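Local coordinates for protein L-talarate/Galactarate Dehydratase (Salmonella typhimurium, PDB 2PP0) that dehydrates both L-talarate and galactarate to 5-keto-4-deoxy-D-glucarate and interconverts the two sugar acids by epimerization, using one magnesium ion per subunit, at residues 30-35 and 389-394; 36-41 and 385-390; 87-92 and 128-133. All blocks are in the same frame, centred on the assembly; numbering follows the deposited sequence.

Contact 1: 30-35 and 389-394; sequences WVKLSL and QLTCEF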
loop_
_atom_site.group_PDB
_atom_site.type_symbol
_atom_site.label_atom_id
_atom_site.label_comp_id
_atom_site.label_asym_id
_atom_site.label_seq_id
_atom_site.Cartn_x
_atom_site.Cartn_y
_atom_site.Cartn_z
ATOM N N TRP B 30 8.471 -20.396 -15.255
ATOM C CA TRP B 30 8.259 -21.692 -14.621
ATOM C C TRP B 30 7.549 -21.564 -13.279
ATOM O O TRP B 30 7.832 -20.649 -12.503
ATOM C CB TRP B 30 9.609 -22.371 -14.400
ATOM C CG TRP B 30 9.542 -23.742 -13.808
ATOM C CD1 TRP B 30 9.296 -24.910 -14.470
ATOM C CD2 TRP B 30 9.781 -24.099 -12.439
ATOM N NE1 TRP B 30 9.374 -25.971 -13.601
ATOM C CE2 TRP B 30 9.670 -25.502 -12.349
ATOM C CE3 TRP B 30 10.081 -23.368 -11.281
ATOM C CZ2 TRP B 30 9.850 -26.192 -11.147
ATOM C CZ3 TRP B 30 10.260 -24.056 -10.084
ATOM C CH2 TRP B 30 10.143 -25.455 -10.029
ATOM N N VAL B 31 6.635 -22.497 -13.014
ATOM C CA VAL B 31 5.880 -22.519 -11.766
ATOM C C VAL B 31 5.688 -23.953 -11.297
ATOM O O VAL B 31 5.373 -24.830 -12.099
ATOM C CB VAL B 31 4.466 -21.923 -11.929
ATOM C CG1 VAL B 31 3.787 -21.852 -10.566
ATOM C CG2 VAL B 31 4.528 -20.566 -12.579
ATOM N N LYS B 32 5.872 -24.187 -10.001
ATOM C CA LYS B 32 5.672 -25.514 -9.431
ATOM C C LYS B 32 4.762 -25.432 -8.214
ATOM O O LYS B 32 5.041 -24.693 -7.268
ATOM C CB LYS B 32 6.991 -26.151 -8.999
ATOM C CG LYS B 32 6.799 -27.541 -8.407
ATOM C CD LYS B 32 8.107 -28.135 -7.923
ATOM C CE LYS B 32 7.883 -29.513 -7.337
ATOM N NZ LYS B 32 9.124 -30.051 -6.735
ATOM N N LEU B 33 3.675 -26.197 -8.241
ATOM C CA LEU B 33 2.734 -26.216 -7.129
ATOM C C LEU B 33 2.844 -27.551 -6.417
ATOM O O LEU B 33 3.047 -28.587 -7.052
ATOM C CB LEU B 33 1.305 -26.022 -7.639
ATOM C CG LEU B 33 1.037 -24.780 -8.497
ATOM C CD1 LEU B 33 -0.415 -24.784 -8.950
ATOM C CD2 LEU B 33 1.348 -23.514 -7.705
ATOM N N SER B 34 2.720 -27.527 -5.096
ATOM C CA SER B 34 2.801 -28.744 -4.307
ATOM C C SER B 34 1.715 -28.799 -3.244
ATOM O O SER B 34 1.327 -27.770 -2.681
ATOM C CB SER B 34 4.165 -28.848 -3.616
ATOM O OG SER B 34 5.224 -28.936 -4.555
ATOM N N LEU B 35 1.208 -30.003 -2.994
ATOM C CA LEU B 35 0.212 -30.217 -1.955
ATOM C C LEU B 35 0.875 -31.179 -0.988
ATOM O O LEU B 35 1.145 -32.331 -1.333
ATOM C CB LEU B 35 -1.069 -30.852 -2.507
ATOM C CG LEU B 35 -2.056 -31.262 -1.404
ATOM C CD1 LEU B 35 -2.408 -30.042 -0.558
ATOM C CD2 LEU B 35 -3.321 -31.883 -2.016
ATOM N N GLN B 389 2.395 -34.791 -1.389
ATOM C CA GLN B 389 1.615 -35.897 -1.931
ATOM C C GLN B 389 1.280 -35.683 -3.396
ATOM O O GLN B 389 1.193 -36.635 -4.161
ATOM C CB GLN B 389 0.330 -36.095 -1.121
ATOM C CG GLN B 389 0.547 -36.857 0.185
ATOM C CD GLN B 389 -0.713 -36.957 1.027
ATOM O OE1 GLN B 389 -1.825 -36.756 0.533
ATOM N NE2 GLN B 389 -0.545 -37.284 2.305
ATOM N N LEU B 390 1.099 -34.426 -3.787
ATOM C CA LEU B 390 0.784 -34.093 -5.172
ATOM C C LEU B 390 1.634 -32.907 -5.605
ATOM O O LEU B 390 1.993 -32.066 -4.785
ATOM C CB LEU B 390 -0.701 -33.723 -5.315
ATOM C CG LEU B 390 -1.761 -34.804 -5.067
ATOM C CD1 LEU B 390 -3.152 -34.179 -5.053
ATOM C CD2 LEU B 390 -1.671 -35.868 -6.153
ATOM N N THR B 391 1.956 -32.842 -6.891
ATOM C CA THR B 391 2.737 -31.728 -7.418
ATOM C C THR B 391 2.518 -31.628 -8.921
ATOM O O THR B 391 2.105 -32.598 -9.559
ATOM C CB THR B 391 4.248 -31.902 -7.120
ATOM O OG1 THR B 391 4.952 -30.721 -7.528
ATOM C CG2 THR B 391 4.814 -33.101 -7.866
ATOM N N CYS B 392 2.760 -30.444 -9.475
ATOM C CA CYS B 392 2.619 -30.216 -10.909
ATOM C C CYS B 392 3.494 -29.033 -11.307
ATOM O O CYS B 392 3.812 -28.185 -10.479
ATOM C CB CYS B 392 1.157 -29.944 -11.286
ATOM S SG CYS B 392 0.382 -28.528 -10.472
ATOM N N GLU B 393 3.890 -28.985 -12.574
ATOM C CA GLU B 393 4.742 -27.906 -13.052
ATOM C C GLU B 393 4.265 -27.325 -14.370
ATOM O O GLU B 393 3.595 -27.998 -15.160
ATOM C CB GLU B 393 6.183 -28.408 -13.186
ATOM C CG GLU B 393 6.817 -28.748 -11.850
ATOM C CD GLU B 393 8.206 -29.331 -11.992
ATOM O OE1 GLU B 393 8.912 -28.952 -12.949
ATOM O OE2 GLU B 393 8.596 -30.153 -11.139
ATOM N N PHE B 394 4.619 -26.066 -14.599
ATOM C CA PHE B 394 4.237 -25.350 -15.804
ATOM C C PHE B 394 5.462 -24.609 -16.328
ATOM O O PHE B 394 6.282 -24.128 -15.549
ATOM C CB PHE B 394 3.129 -24.343 -15.472
ATOM C CG PHE B 394 1.951 -24.955 -14.760
ATOM C CD1 PHE B 394 0.843 -25.402 -15.474
ATOM C CD2 PHE B 394 1.971 -25.123 -13.379
ATOM C CE1 PHE B 394 -0.231 -26.013 -14.819
ATOM C CE2 PHE B 394 0.907 -25.731 -12.716
ATOM C CZ PHE B 394 -0.196 -26.176 -13.439
#

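Contact 2: 36-41 and 385-390; sequences AFLPLA and RRWTQL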
loop_
_atom_site.group_PDB
_atom_site.type_symbol
_atom_site.label_atom_id
_atom_site.label_comp_id
_atom_site.label_asym_id
_atom_site.label_seq_id
_atom_site.Cartn_x
_atom_site.Cartn_y
_atom_site.Cartn_z
ATOM N N ALA B 36 1.156 -30.702 0.216
ATOM C CA ALA B 36 1.798 -31.534 1.218
ATOM C C ALA B 36 0.940 -31.599 2.465
ATOM O O ALA B 36 0.053 -30.771 2.661
ATOM C CB ALA B 36 3.179 -30.969 1.561
ATOM N N PHE B 37 1.202 -32.591 3.304
ATOM C CA PHE B 37 0.463 -32.733 4.542
ATOM C C PHE B 37 1.404 -32.834 5.727
ATOM O O PHE B 37 2.260 -33.720 5.801
ATOM C CB PHE B 37 -0.466 -33.944 4.469
ATOM C CG PHE B 37 -1.697 -33.699 3.645
ATOM C CD1 PHE B 37 -2.804 -33.062 4.201
ATOM C CD2 PHE B 37 -1.732 -34.050 2.301
ATOM C CE1 PHE B 37 -3.924 -32.779 3.427
ATOM C CE2 PHE B 37 -2.850 -33.769 1.517
ATOM C CZ PHE B 37 -3.945 -33.132 2.082
ATOM N N LEU B 38 1.238 -31.890 6.643
ATOM C CA LEU B 38 2.031 -31.799 7.854
ATOM C C LEU B 38 1.306 -32.593 8.935
ATOM O O LEU B 38 0.218 -32.216 9.369
ATOM C CB LEU B 38 2.145 -30.330 8.260
ATOM C CG LEU B 38 2.846 -29.956 9.561
ATOM C CD1 LEU B 38 4.333 -30.195 9.409
ATOM C CD2 LEU B 38 2.577 -28.491 9.882
ATOM N N PRO B 39 1.896 -33.710 9.379
ATOM C CA PRO B 39 1.266 -34.535 10.413
ATOM C C PRO B 39 1.438 -34.036 11.845
ATOM O O PRO B 39 2.484 -33.498 12.213
ATOM C CB PRO B 39 1.916 -35.899 10.198
ATOM C CG PRO B 39 3.312 -35.524 9.779
ATOM C CD PRO B 39 3.063 -34.397 8.792
ATOM N N LEU B 40 0.390 -34.218 12.642
ATOM C CA LEU B 40 0.390 -33.833 14.046
ATOM C C LEU B 40 0.134 -35.113 14.847
ATOM O O LEU B 40 -1.012 -35.556 14.970
ATOM C CB LEU B 40 -0.723 -32.820 14.326
ATOM C CG LEU B 40 -0.670 -31.449 13.645
ATOM C CD1 LEU B 40 -1.960 -30.694 13.940
ATOM C CD2 LEU B 40 0.538 -30.663 14.139
ATOM N N ALA B 41 1.200 -35.703 15.382
ATOM C CA ALA B 41 1.102 -36.942 16.155
ATOM C C ALA B 41 0.210 -36.806 17.378
ATOM O O ALA B 41 -0.304 -37.800 17.896
ATOM C CB ALA B 41 2.488 -37.408 16.577
ATOM N N ARG B 385 9.497 -31.895 1.082
ATOM C CA ARG B 385 9.389 -32.673 -0.145
ATOM C C ARG B 385 8.861 -34.056 0.214
ATOM O O ARG B 385 8.023 -34.609 -0.493
ATOM C CB ARG B 385 10.753 -32.795 -0.826
ATOM C CG ARG B 385 11.430 -31.454 -1.112
ATOM C CD ARG B 385 10.555 -30.548 -1.974
ATOM N NE ARG B 385 11.298 -29.385 -2.449
ATOM C CZ ARG B 385 10.792 -28.429 -3.225
ATOM N NH1 ARG B 385 9.525 -28.479 -3.623
ATOM N NH2 ARG B 385 11.565 -27.425 -3.617
ATOM N N ARG B 386 9.358 -34.606 1.319
ATOM C CA ARG B 386 8.927 -35.919 1.783
ATOM C C ARG B 386 7.426 -35.909 2.061
ATOM O O ARG B 386 6.743 -36.903 1.833
ATOM C CB ARG B 386 9.659 -36.312 3.071
ATOM C CG ARG B 386 10.934 -37.133 2.895
ATOM C CD ARG B 386 11.422 -37.613 4.266
ATOM N NE ARG B 386 10.333 -38.228 5.036
ATOM C CZ ARG B 386 10.403 -38.540 6.329
ATOM N NH1 ARG B 386 11.517 -38.298 7.011
ATOM N NH2 ARG B 386 9.358 -39.082 6.948
ATOM N N TRP B 387 6.921 -34.785 2.562
ATOM C CA TRP B 387 5.502 -34.668 2.881
ATOM C C TRP B 387 4.611 -34.252 1.718
ATOM O O TRP B 387 3.402 -34.098 1.884
ATOM C CB TRP B 387 5.298 -33.693 4.039
ATOM C CG TRP B 387 5.669 -34.257 5.377
ATOM C CD1 TRP B 387 5.630 -35.569 5.750
ATOM C CD2 TRP B 387 6.067 -33.521 6.539
ATOM N NE1 TRP B 387 5.975 -35.696 7.072
ATOM C CE2 TRP B 387 6.247 -34.455 7.582
ATOM C CE3 TRP B 387 6.286 -32.162 6.802
ATOM C CZ2 TRP B 387 6.635 -34.075 8.870
ATOM C CZ3 TRP B 387 6.673 -31.784 8.082
ATOM C CH2 TRP B 387 6.842 -32.738 9.100
ATOM N N THR B 388 5.198 -34.062 0.543
ATOM C CA THR B 388 4.422 -33.674 -0.627
ATOM C C THR B 388 3.707 -34.901 -1.194
ATOM O O THR B 388 4.337 -35.932 -1.438
ATOM C CB THR B 388 5.328 -33.065 -1.715
ATOM O OG1 THR B 388 5.883 -31.832 -1.237
ATOM C CG2 THR B 388 4.542 -32.805 -2.985
ATOM N N GLN B 389 2.395 -34.791 -1.389
ATOM C CA GLN B 389 1.615 -35.897 -1.931
ATOM C C GLN B 389 1.280 -35.683 -3.396
ATOM O O GLN B 389 1.193 -36.635 -4.161
ATOM C CB GLN B 389 0.330 -36.095 -1.121
ATOM C CG GLN B 389 0.547 -36.857 0.185
ATOM C CD GLN B 389 -0.713 -36.957 1.027
ATOM O OE1 GLN B 389 -1.825 -36.756 0.533
ATOM N NE2 GLN B 389 -0.545 -37.284 2.305
ATOM N N LEU B 390 1.099 -34.426 -3.787
ATOM C CA LEU B 390 0.784 -34.093 -5.172
ATOM C C LEU B 390 1.634 -32.907 -5.605
ATOM O O LEU B 390 1.993 -32.066 -4.785
ATOM C CB LEU B 390 -0.701 -33.723 -5.315
ATOM C CG LEU B 390 -1.761 -34.804 -5.067
ATOM C CD1 LEU B 390 -3.152 -34.179 -5.053
ATOM C CD2 LEU B 390 -1.671 -35.868 -6.153
#

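Contact 3: 87-92 and 128-133; sequences QGIYAH and AVQAIS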
loop_
_atom_site.group_PDB
_atom_site.type_symbol
_atom_site.label_atom_id
_atom_site.label_comp_id
_atom_site.label_asym_id
_atom_site.label_seq_id
_atom_site.Cartn_x
_atom_site.Cartn_y
_atom_site.Cartn_z
ATOM N N GLN B 87 -7.418 -29.948 -0.656
ATOM C CA GLN B 87 -7.519 -30.572 -1.974
ATOM C C GLN B 87 -8.093 -29.585 -2.982
ATOM O O GLN B 87 -7.720 -29.590 -4.157
ATOM C CB GLN B 87 -8.422 -31.819 -1.920
ATOM C CG GLN B 87 -7.907 -32.968 -1.060
ATOM C CD GLN B 87 -6.642 -33.610 -1.608
ATOM O OE1 GLN B 87 -6.306 -33.449 -2.783
ATOM N NE2 GLN B 87 -5.945 -34.356 -0.759
ATOM N N GLY B 88 -9.006 -28.735 -2.522
ATOM C CA GLY B 88 -9.621 -27.764 -3.411
ATOM C C GLY B 88 -8.700 -26.597 -3.721
ATOM O O GLY B 88 -8.645 -26.117 -4.852
ATOM N N ILE B 89 -7.984 -26.125 -2.709
ATOM C CA ILE B 89 -7.047 -25.024 -2.904
ATOM C C ILE B 89 -6.010 -25.447 -3.952
ATOM O O ILE B 89 -5.776 -24.735 -4.931
ATOM C CB ILE B 89 -6.337 -24.670 -1.585
ATOM C CG1 ILE B 89 -7.352 -24.117 -0.586
ATOM C CG2 ILE B 89 -5.240 -23.629 -1.838
ATOM C CD1 ILE B 89 -6.789 -23.904 0.795
ATOM N N TYR B 90 -5.402 -26.615 -3.752
ATOM C CA TYR B 90 -4.403 -27.119 -4.699
ATOM C C TYR B 90 -4.991 -27.334 -6.093
ATOM O O TYR B 90 -4.383 -26.961 -7.099
ATOM C CB TYR B 90 -3.816 -28.441 -4.211
ATOM C CG TYR B 90 -2.907 -29.104 -5.227
ATOM C CD1 TYR B 90 -1.589 -28.673 -5.405
ATOM C CD2 TYR B 90 -3.371 -30.151 -6.025
ATOM C CE1 TYR B 90 -0.757 -29.273 -6.350
ATOM C CE2 TYR B 90 -2.543 -30.758 -6.978
ATOM C CZ TYR B 90 -1.239 -30.314 -7.132
ATOM O OH TYR B 90 -0.414 -30.914 -8.060
ATOM N N ALA B 91 -6.173 -27.944 -6.155
ATOM C CA ALA B 91 -6.812 -28.209 -7.444
ATOM C C ALA B 91 -7.053 -26.940 -8.255
ATOM O O ALA B 91 -6.823 -26.916 -9.467
ATOM C CB ALA B 91 -8.139 -28.967 -7.232
ATOM N N HIS B 92 -7.519 -25.880 -7.600
ATOM C CA HIS B 92 -7.776 -24.631 -8.314
ATOM C C HIS B 92 -6.464 -23.946 -8.711
ATOM O O HIS B 92 -6.341 -23.421 -9.811
ATOM C CB HIS B 92 -8.606 -23.677 -7.453
ATOM C CG HIS B 92 -9.087 -22.469 -8.198
ATOM N ND1 HIS B 92 -9.931 -22.555 -9.284
ATOM C CD2 HIS B 92 -8.814 -21.152 -8.039
ATOM C CE1 HIS B 92 -10.155 -21.345 -9.763
ATOM N NE2 HIS B 92 -9.489 -20.475 -9.026
ATOM N N ALA B 128 -11.033 -20.041 -3.518
ATOM C CA ALA B 128 -10.346 -19.652 -4.741
ATOM C C ALA B 128 -9.238 -18.610 -4.513
ATOM O O ALA B 128 -8.188 -18.686 -5.150
ATOM C CB ALA B 128 -11.348 -19.143 -5.774
ATOM N N VAL B 129 -9.451 -17.641 -3.622
ATOM C CA VAL B 129 -8.394 -16.651 -3.392
ATOM C C VAL B 129 -7.294 -17.280 -2.544
ATOM O O VAL B 129 -6.145 -16.829 -2.549
ATOM C CB VAL B 129 -8.917 -15.337 -2.722
ATOM C CG1 VAL B 129 -10.003 -14.721 -3.589
ATOM C CG2 VAL B 129 -9.421 -15.593 -1.317
ATOM N N GLN B 130 -7.644 -18.344 -1.830
ATOM C CA GLN B 130 -6.662 -19.040 -1.017
ATOM C C GLN B 130 -5.766 -19.889 -1.924
ATOM O O GLN B 130 -4.713 -20.364 -1.503
ATOM C CB GLN B 130 -7.353 -19.909 0.033
ATOM C CG GLN B 130 -7.880 -19.114 1.218
ATOM C CD GLN B 130 -8.574 -19.995 2.236
ATOM O OE1 GLN B 130 -8.327 -21.199 2.296
ATOM N NE2 GLN B 130 -9.437 -19.394 3.054
ATOM N N ALA B 131 -6.200 -20.065 -3.171
ATOM C CA ALA B 131 -5.437 -20.812 -4.164
ATOM C C ALA B 131 -4.487 -19.819 -4.844
ATOM O O ALA B 131 -3.469 -20.209 -5.416
ATOM C CB ALA B 131 -6.365 -21.433 -5.195
ATOM N N ILE B 132 -4.843 -18.537 -4.788
ATOM C CA ILE B 132 -4.005 -17.480 -5.358
ATOM C C ILE B 132 -2.931 -17.122 -4.319
ATOM O O ILE B 132 -1.800 -16.779 -4.669
ATOM C CB ILE B 132 -4.853 -16.214 -5.706
ATOM C CG1 ILE B 132 -5.824 -16.537 -6.844
ATOM C CG2 ILE B 132 -3.947 -15.049 -6.115
ATOM C CD1 ILE B 132 -6.715 -15.371 -7.250
ATOM N N SER B 133 -3.290 -17.231 -3.043
ATOM C CA SER B 133 -2.386 -16.922 -1.931
ATOM C C SER B 133 -0.929 -17.389 -2.078
ATOM O O SER B 133 0.001 -16.588 -1.927
ATOM C CB SER B 133 -2.947 -17.480 -0.623
ATOM O OG SER B 133 -4.024 -16.691 -0.155
#

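Contact 1: 30-35 and 389-394
Lys32 and Glu393 sit opposite each other as a non-hydrogen-bonded pair where strands 30-35 and 389-394 run antiparallel, joining the C-terminal strand to the meander-like antiparallel sheet of the enolase-type N-terminal domain. From its CB, which lies beside Cys392 O and Glu393 CG, Lys32 runs out fully extended. Its CG meets Glu393 CG at 3.6 Å, CD passes Glu393 OE2, and CE packs against Thr391 OG1 at 3.2 Å. NZ ends 4.4 Å from Glu393 OE2, too far for a salt bridge, so the two side chains cross mainly through their aliphatic parts. The other carboxylate oxygen is engaged twice: Trp30 NE1 donates to Glu393 OE1 at 3.1 Å, and Arg397 forms a salt bridge with the same atom. OE1 lies in the indole plane at its edge, but the N-H arrives from above the carboxylate plane, and the two planes are 80° apart.

Val31, Leu33, Leu35, Leu390, Cys392 and Phe394 occupy the other face, which helix 86-96 and the loop after it cover. Here Leu35 and Leu390 lie side by side, CD2 to CD1 at 3.8 Å, and Leu33 CD1 approaches Phe394 CE2 at 4.1 Å. Backbone bonds pair Val31 with Phe394 and Leu33 with Cys392. At the far end a classic beta bulge sets Gln389 and Leu390 against Leu35, whose O accepts from both their N atoms. Leu33 O is also gripped twice: with OG1 anti to the backbone N (chi1 -174°), Thr391 adds a 2.9 Å hydroxyl bond from OG1 to the Cys392 N bond already on Leu33 O.

Contact 2: 36-41 and 385-390
Ala36 faces Thr388 as an antiparallel non-hydrogen-bonded pair, their CA atoms 3.9 Å apart, and the short strands 36-40 and 388-390 run 144° apart in direction, well off strictly antiparallel. One backbone bond flanks the pair, from Phe37 N to Trp387 O at 3.0 Å. Ala36 CB lies against the same carbonyl, 3.2 Å from Trp387 O.

Trp387, between helix 382-386 and the final strand, makes the broadest side-chain contact, its indole lying over strand 36-40. One face receives Pro39 CD, 3.7 Å from the centroid of the five-membered ring in a CH-pi contact, and Phe37 O, which sits above the same face toward the rim. Pro39 CD and CG both lie near Trp387 CZ2. Leu38 CA lies over this indole face too, and the Leu38 side chain touches Trp352 and Leu353.

Phe37 meets Gln389 instead: the amide OE1 comes within 3.2 Å of Phe37 CD2, and the side chains cross at about a right angle with ring and amide planes 33° apart. Thr388 OG1 turns back to bond Ala384 O. Beyond the tryptophan, strand 36-40 is joined by the second subunit, where Leu38 packs on Ala5 of that subunit. The whole is a helix-to-strand connection docking the C-terminal segment onto the first strand of the enolase-type N-terminal domain.

Contact 3: 87-92 and 128-133
Ile89 and Ala131 are the residues whose CA atoms come nearest between helices 87-92 and 128-133, 4.7 Å apart. The short helical segments cross at -66° with axes 8.1 Å apart, a close spacing that the small Ala131 permits.

Apolar packing centres on Ala131 CB. This methyl points toward helix 87-92, where Ile89 CG2 reaches it. His92 comes to it from the next turn: CG anti to the backbone N (chi1 -171°) puts the ring at Ala131, and Ala131 CB lies in the imidazole plane, at the edge, 3.8 Å from His92 CD2. Ala128, one turn earlier, touches the same ring, its CB 3.9 Å from His92 CD2.

Contacts between carbon and polar atoms flank this core. Ala131 CB sits 3.4 Å from Ile89 O. Ile89 CG2 lies 3.3 Å from Gln130 O, and Ile89 CD1 meets the amide of the extended Gln130 side chain at OE1, 3.5 Å away. Both ends of Gln130 have hydrogen bonds to other parts of the chain: its backbone O accepts from Ser79 OG, and NE2 donates to Arg304 O. Ser133 OG likewise bonds Pro303 O.

The bonds to Arg304 O and Pro303 O reach toward the barrel domain, and the Gln130 side chain is about 7 Å from that of Asp301, which is thought to raise the basicity of the active-site histidine. The crossing thus belongs to the helical part of the enolase-type N-terminal domain, packed beside the TIM-barrel-like domain.

From the N terminus, strand 28-40 supplies the first half of contact 1 and then of contact 2. The chain continues through strands 57-69 and 74-81 into helix 86-96 and, past helix 108-118, helix 127-146, whose crossing closes the short loop of contact 3. It then builds the barrel before returning through helix 382-386, which leads into the last strand and closes contact 2, then contact 1. Contact 2 therefore lies within the longer loop of contact 1, sharing Gln389 and Leu390, and contact 3 lies within both. Tyr90 and Gln87 of helix 86-96 pack on Leu35 and Leu390, joining the helical layer to the sheet.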